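Protease Do-like 8, chloroplastic (Arabidopsis thaliana, PDB 4IC6) probably works as a serine endopeptidase of the Deg/HtrA family in chloroplast thylakoids. Local coordinates at residues 123-128 with 187-192; 179-184 with 218-223. The protein carries 1 engineered substitution. All blocks are in the same frame, centred on the assembly; numbering follows the deposited sequence.

Overall arrangement
Both interactions lie in the serine protease region, about 8 Å apart centre to centre and partly buried, with neither a true surface patch. They share the two-stranded hairpin 179-182/188-189: interaction 1 uses its second strand and interaction 2 its first, and the backbone hydrogen bond between I181 and I189 ties them together. Their chemistry differs. The turn 123-126, at the entry to strand 127-131 of the N-terminal barrel, meets 187-190 through aliphatic side chains and water, without a direct hydrogen bond. Segment 218-223, which runs out of strand 215-219 of the C-terminal barrel, is gripped by direct hydrogen bonds and a stacked amide. S183 to D126 is the side-chain hydrogen bond between the two contacts.

Interaction 1 (123-128 with 187-192); sequences RAKDLA and VTIGGG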
loop_
_atom_site.group_PDB
_atom_site.type_symbol
_atom_site.label_atom_id
_atom_site.label_comp_id
_atom_site.label_asym_id
_atom_site.label_seq_id
_atom_site.Cartn_x
_atom_site.Cartn_y
_atom_site.Cartn_z
ATOM N N ARG A 123 -0.568 -25.659 -18.862
ATOM C CA ARG A 123 -0.678 -24.332 -18.271
ATOM C C ARG A 123 -2.093 -23.748 -18.385
ATOM O O ARG A 123 -2.603 -23.142 -17.439
ATOM C CB ARG A 123 0.358 -23.398 -18.896
ATOM C CG ARG A 123 0.294 -21.991 -18.358
ATOM C CD ARG A 123 1.563 -21.183 -18.606
ATOM N NE ARG A 123 1.792 -20.343 -17.432
ATOM C CZ ARG A 123 2.979 -19.960 -16.975
ATOM N NH1 ARG A 123 4.094 -20.315 -17.609
ATOM N NH2 ARG A 123 3.037 -19.216 -15.877
ATOM N N ALA A 124 -2.728 -23.955 -19.533
ATOM C CA ALA A 124 -4.062 -23.408 -19.792
ATOM C C ALA A 124 -5.090 -23.819 -18.738
ATOM O O ALA A 124 -5.930 -23.017 -18.351
ATOM C CB ALA A 124 -4.531 -23.803 -21.190
ATOM N N LYS A 125 -5.039 -25.065 -18.274
ATOM C CA LYS A 125 -5.951 -25.516 -17.219
ATOM C C LYS A 125 -5.300 -25.588 -15.831
ATOM O O LYS A 125 -5.913 -26.086 -14.887
ATOM C CB LYS A 125 -6.591 -26.864 -17.583
ATOM C CG LYS A 125 -7.433 -26.839 -18.862
ATOM C CD LYS A 125 -8.608 -25.848 -18.709
ATOM C CE LYS A 125 -9.658 -26.024 -19.805
ATOM N NZ LYS A 125 -10.877 -25.178 -19.547
ATOM N N ASP A 126 -4.076 -25.070 -15.718
ATOM C CA ASP A 126 -3.325 -25.082 -14.456
ATOM C C ASP A 126 -3.327 -26.464 -13.816
ATOM O O ASP A 126 -3.712 -26.621 -12.655
ATOM C CB ASP A 126 -3.896 -24.065 -13.447
ATOM C CG ASP A 126 -2.925 -23.766 -12.310
ATOM O OD1 ASP A 126 -1.853 -24.421 -12.244
ATOM O OD2 ASP A 126 -3.239 -22.886 -11.479
ATOM N N LEU A 127 -2.902 -27.469 -14.579
ATOM C CA LEU A 127 -2.806 -28.823 -14.056
ATOM C C LEU A 127 -1.478 -29.449 -14.412
ATOM O O LEU A 127 -0.934 -29.204 -15.492
ATOM C CB LEU A 127 -3.940 -29.698 -14.590
ATOM C CG LEU A 127 -5.320 -29.263 -14.104
ATOM C CD1 LEU A 127 -6.408 -29.934 -14.940
ATOM C CD2 LEU A 127 -5.461 -29.591 -12.618
ATOM N N ALA A 128 -0.959 -30.251 -13.491
ATOM C CA ALA A 128 0.293 -30.980 -13.712
ATOM C C ALA A 128 0.118 -32.377 -13.165
ATOM O O ALA A 128 -0.650 -32.591 -12.225
ATOM C CB ALA A 128 1.453 -30.285 -13.016
ATOM N N VAL A 187 -2.830 -17.213 -16.278
ATOM C CA VAL A 187 -3.719 -17.592 -17.369
ATOM C C VAL A 187 -5.097 -17.891 -16.817
ATOM O O VAL A 187 -5.234 -18.758 -15.955
ATOM C CB VAL A 187 -3.216 -18.868 -18.056
ATOM C CG1 VAL A 187 -4.201 -19.322 -19.138
ATOM C CG2 VAL A 187 -1.828 -18.632 -18.640
ATOM N N THR A 188 -6.129 -17.197 -17.294
ATOM C CA THR A 188 -7.443 -17.460 -16.716
ATOM C C THR A 188 -8.084 -18.717 -17.269
ATOM O O THR A 188 -7.997 -19.016 -18.455
ATOM C CB THR A 188 -8.400 -16.252 -16.765
ATOM O OG1 THR A 188 -9.675 -16.655 -17.288
ATOM C CG2 THR A 188 -7.831 -15.194 -17.597
ATOM N N ILE A 189 -8.703 -19.462 -16.369
ATOM C CA ILE A 189 -9.312 -20.732 -16.689
ATOM C C ILE A 189 -10.810 -20.533 -16.662
ATOM O O ILE A 189 -11.349 -19.990 -15.687
ATOM C CB ILE A 189 -8.925 -21.766 -15.623
ATOM C CG1 ILE A 189 -7.400 -21.820 -15.464
ATOM C CG2 ILE A 189 -9.479 -23.123 -15.948
ATOM C CD1 ILE A 189 -6.959 -22.466 -14.144
ATOM N N GLY A 190 -11.489 -20.952 -17.730
ATOM C CA GLY A 190 -12.935 -20.798 -17.808
ATOM C C GLY A 190 -13.611 -22.016 -17.225
ATOM O O GLY A 190 -12.976 -23.063 -17.072
ATOM N N GLY A 191 -14.895 -21.892 -16.886
ATOM C CA GLY A 191 -15.665 -23.038 -16.428
ATOM C C GLY A 191 -15.369 -23.461 -14.995
ATOM O O GLY A 191 -15.707 -24.576 -14.561
ATOM N N GLY A 192 -14.771 -22.565 -14.227
ATOM C CA GLY A 192 -14.403 -22.916 -12.861
ATOM C C GLY A 192 -15.534 -22.939 -11.847
ATOM O O GLY A 192 -16.618 -22.378 -12.060
HETATM O O HOH W 1 -4.014 -21.246 -15.605
HETATM O O HOH W 2 -7.090 -21.215 -20.052
HETATM O O HOH W 3 -12.018 -25.642 -17.035
HETATM O O HOH W 4 -9.724 -22.555 -19.891
#
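The dry part of this contact is centred on I189, whose CG1, CG2 and CD1 have their closest partners in A124, K125 and D126 of the turn 123-126. CD1 reaches furthest, to within 3.5 Å of D126 CB, while CG1 lies 3.5 Å from A124 O and CG2 meets K125 CD, the two side chains crossing obliquely. V187 continues the surface: its CG1 faces A124 CA, and its CG2 lies 4.0 Å from R123 CG. R123 itself reaches on to the backbone oxygen of T185.

Polar groups meet through water. One molecule donates to both R123 O and V187 O, another to A124 O and T188 O. The K125 chain bends at chi2 (-61°), and NZ donates to two waters; one, 2.8 Å from NZ, also donates to G190 O, and the second accepts from G190 N.

The turn is type I, closed by D126 N to R123 O at 3.0 Å, and runs into a G1 beta bulge with D126 and L127 opposite D122. Of the side chain of D126, the predicted charge-relay aspartate, CB makes the contact with I189. Its carboxylate, CG anti to the backbone N, bonds instead to S183 OG and H83 N, which would probably help keep it ionised.

Interaction 2 (179-184 with 218-223); sequences RDIFSQ and INTAIF
This contact lines the active site beside the predicted charge-relay residues, where the chain leaving strand 215-219 meets the end of strand 179-182. The two backbones touch at a single beta bridge, S183 with I222, with 181-184 and 220-223 directed 74° apart. F223 N donates to F182 O at 2.8 Å, almost along the carbonyl axis, with F182 at the centre of an inverse gamma turn. Two residues after F182, Q184 N donates to A221 O from above the carbonyl plane at 3.0 Å.

Q184 does the most on the side-chain side. Extended beyond CG, it lays its amide nearly parallel to the F223 ring, the planes 8° apart. CG sits over the middle of that face, 3.6 Å from the F223 ring centroid, in a CH-pi contact. NE2 donates to I222 O, in the plane of its own amide, at 2.9 Å, while CD rests 3.6 Å from A221 CB. The same side chain touches H83. An alanine in place of Q184 would lose the NE2 bond and the CG and amide cover over F223, and would probably loosen 221-223 beside the predicted charge-relay histidine.

In chymotrypsin-like proteases the segment following this barrel strand is the edge along which substrate backbone pairs, so 220-222 is probably the equivalent here. Aliphatic packing adds to the bridge: I181 CG2 meets I222 CG2 at 3.6 Å, the side chains crossing at about a right angle, and also faces T220 CG2. With chi1 58° I222 tucks CG1 between N and C, which turns CG2 toward I181; CB lies 3.2 Å from F182 O. T220 OG1 donates back to I218 O and has a second partner in N81. The F182 ring is met edge-to-face by H364 from the C-terminal tag.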
loop_
_atom_site.group_PDB
_atom_site.type_symbol
_atom_site.label_atom_id
_atom_site.label_comp_id
_atom_site.label_asym_id
_atom_site.label_seq_id
_atom_site.Cartn_x
_atom_site.Cartn_y
_atom_site.Cartn_z
ATOM N N ARG A 179 -17.306 -20.002 -13.549
ATOM C CA ARG A 179 -16.685 -18.696 -13.323
ATOM C C ARG A 179 -15.215 -18.709 -13.719
ATOM O O ARG A 179 -14.538 -19.731 -13.568
ATOM C CB ARG A 179 -16.814 -18.318 -11.831
ATOM C CG ARG A 179 -18.126 -17.601 -11.469
ATOM C CD ARG A 179 -17.946 -16.054 -11.539
ATOM N NE ARG A 179 -19.118 -15.290 -11.089
ATOM C CZ ARG A 179 -20.353 -15.593 -11.472
ATOM N NH1 ARG A 179 -20.540 -16.627 -12.279
ATOM N NH2 ARG A 179 -21.397 -14.874 -11.069
ATOM N N ASP A 180 -14.704 -17.584 -14.211
ATOM C CA ASP A 180 -13.287 -17.541 -14.590
ATOM C C ASP A 180 -12.369 -17.638 -13.378
ATOM O O ASP A 180 -12.599 -16.983 -12.359
ATOM C CB ASP A 180 -12.958 -16.269 -15.369
ATOM C CG ASP A 180 -13.587 -16.255 -16.743
ATOM O OD1 ASP A 180 -13.985 -17.344 -17.212
ATOM O OD2 ASP A 180 -13.683 -15.160 -17.340
ATOM N N ILE A 181 -11.316 -18.436 -13.495
ATOM C CA ILE A 181 -10.344 -18.575 -12.429
ATOM C C ILE A 181 -9.109 -17.810 -12.830
ATOM O O ILE A 181 -8.436 -18.167 -13.808
ATOM C CB ILE A 181 -9.933 -20.051 -12.257
ATOM C CG1 ILE A 181 -11.172 -20.925 -12.034
ATOM C CG2 ILE A 181 -8.919 -20.210 -11.119
ATOM C CD1 ILE A 181 -10.828 -22.385 -11.681
ATOM N N PHE A 182 -8.781 -16.760 -12.084
ATOM C CA PHE A 182 -7.606 -15.963 -12.421
ATOM C C PHE A 182 -6.370 -16.554 -11.770
ATOM O O PHE A 182 -5.808 -16.008 -10.814
ATOM C CB PHE A 182 -7.848 -14.497 -12.063
ATOM C CG PHE A 182 -8.995 -13.906 -12.822
ATOM C CD1 PHE A 182 -8.930 -13.776 -14.200
ATOM C CD2 PHE A 182 -10.153 -13.515 -12.168
ATOM C CE1 PHE A 182 -10.006 -13.248 -14.918
ATOM C CE2 PHE A 182 -11.230 -12.989 -12.874
ATOM C CZ PHE A 182 -11.153 -12.852 -14.252
ATOM N N SER A 183 -5.968 -17.689 -12.330
ATOM C CA SER A 183 -4.963 -18.561 -11.744
ATOM C C SER A 183 -3.650 -17.840 -11.544
ATOM O O SER A 183 -3.279 -16.989 -12.338
ATOM C CB SER A 183 -4.728 -19.771 -12.664
ATOM O OG SER A 183 -3.531 -20.448 -12.311
ATOM N N GLN A 184 -2.917 -18.211 -10.504
ATOM C CA GLN A 184 -1.622 -17.600 -10.288
ATOM C C GLN A 184 -0.623 -18.031 -11.364
ATOM O O GLN A 184 0.528 -17.596 -11.375
ATOM C CB GLN A 184 -1.125 -17.885 -8.871
ATOM C CG GLN A 184 -1.992 -17.213 -7.806
ATOM C CD GLN A 184 -1.371 -17.304 -6.425
ATOM O OE1 GLN A 184 -0.278 -17.860 -6.259
ATOM N NE2 GLN A 184 -2.061 -16.770 -5.426
ATOM N N ILE A 218 -10.170 -29.220 -8.188
ATOM C CA ILE A 218 -8.860 -28.988 -7.579
ATOM C C ILE A 218 -8.743 -27.527 -7.121
ATOM O O ILE A 218 -8.776 -26.610 -7.955
ATOM C CB ILE A 218 -7.722 -29.246 -8.568
ATOM C CG1 ILE A 218 -7.700 -30.724 -8.995
ATOM C CG2 ILE A 218 -6.366 -28.846 -7.953
ATOM C CD1 ILE A 218 -7.217 -31.685 -7.919
ATOM N N ASN A 219 -8.592 -27.330 -5.808
ATOM C CA ASN A 219 -8.376 -25.996 -5.225
ATOM C C ASN A 219 -7.273 -25.240 -5.966
ATOM O O ASN A 219 -6.129 -25.718 -6.073
ATOM C CB ASN A 219 -8.003 -26.102 -3.733
ATOM C CG ASN A 219 -8.902 -27.045 -2.963
ATOM O OD1 ASN A 219 -10.095 -27.103 -3.207
ATOM N ND2 ASN A 219 -8.325 -27.793 -2.022
ATOM N N THR A 220 -7.592 -24.043 -6.451
ATOM C CA THR A 220 -6.651 -23.344 -7.303
ATOM C C THR A 220 -6.370 -21.911 -6.878
ATOM O O THR A 220 -7.276 -21.073 -6.826
ATOM C CB THR A 220 -7.116 -23.423 -8.779
ATOM O OG1 THR A 220 -7.227 -24.811 -9.141
ATOM C CG2 THR A 220 -6.146 -22.700 -9.704
ATOM N N ALA A 221 -5.093 -21.629 -6.601
ATOM C CA ALA A 221 -4.688 -20.305 -6.154
ATOM C C ALA A 221 -4.917 -19.281 -7.268
ATOM O O ALA A 221 -4.695 -19.574 -8.444
ATOM C CB ALA A 221 -3.234 -20.309 -5.738
ATOM N N ILE A 222 -5.358 -18.078 -6.899
ATOM C CA ILE A 222 -5.634 -17.032 -7.889
ATOM C C ILE A 222 -4.948 -15.720 -7.525
ATOM O O ILE A 222 -4.456 -15.555 -6.412
ATOM C CB ILE A 222 -7.137 -16.716 -8.003
ATOM C CG1 ILE A 222 -7.672 -16.295 -6.641
ATOM C CG2 ILE A 222 -7.928 -17.902 -8.556
ATOM C CD1 ILE A 222 -8.991 -15.510 -6.720
ATOM N N PHE A 223 -4.918 -14.793 -8.476
ATOM C CA PHE A 223 -4.584 -13.397 -8.192
ATOM C C PHE A 223 -5.850 -12.562 -8.450
ATOM O O PHE A 223 -6.490 -12.743 -9.480
ATOM C CB PHE A 223 -3.489 -12.918 -9.138
ATOM C CG PHE A 223 -2.105 -13.441 -8.809
ATOM C CD1 PHE A 223 -1.657 -13.506 -7.496
ATOM C CD2 PHE A 223 -1.248 -13.850 -9.826
ATOM C CE1 PHE A 223 -0.369 -13.975 -7.203
ATOM C CE2 PHE A 223 0.031 -14.325 -9.539
ATOM C CZ PHE A 223 0.464 -14.387 -8.227
#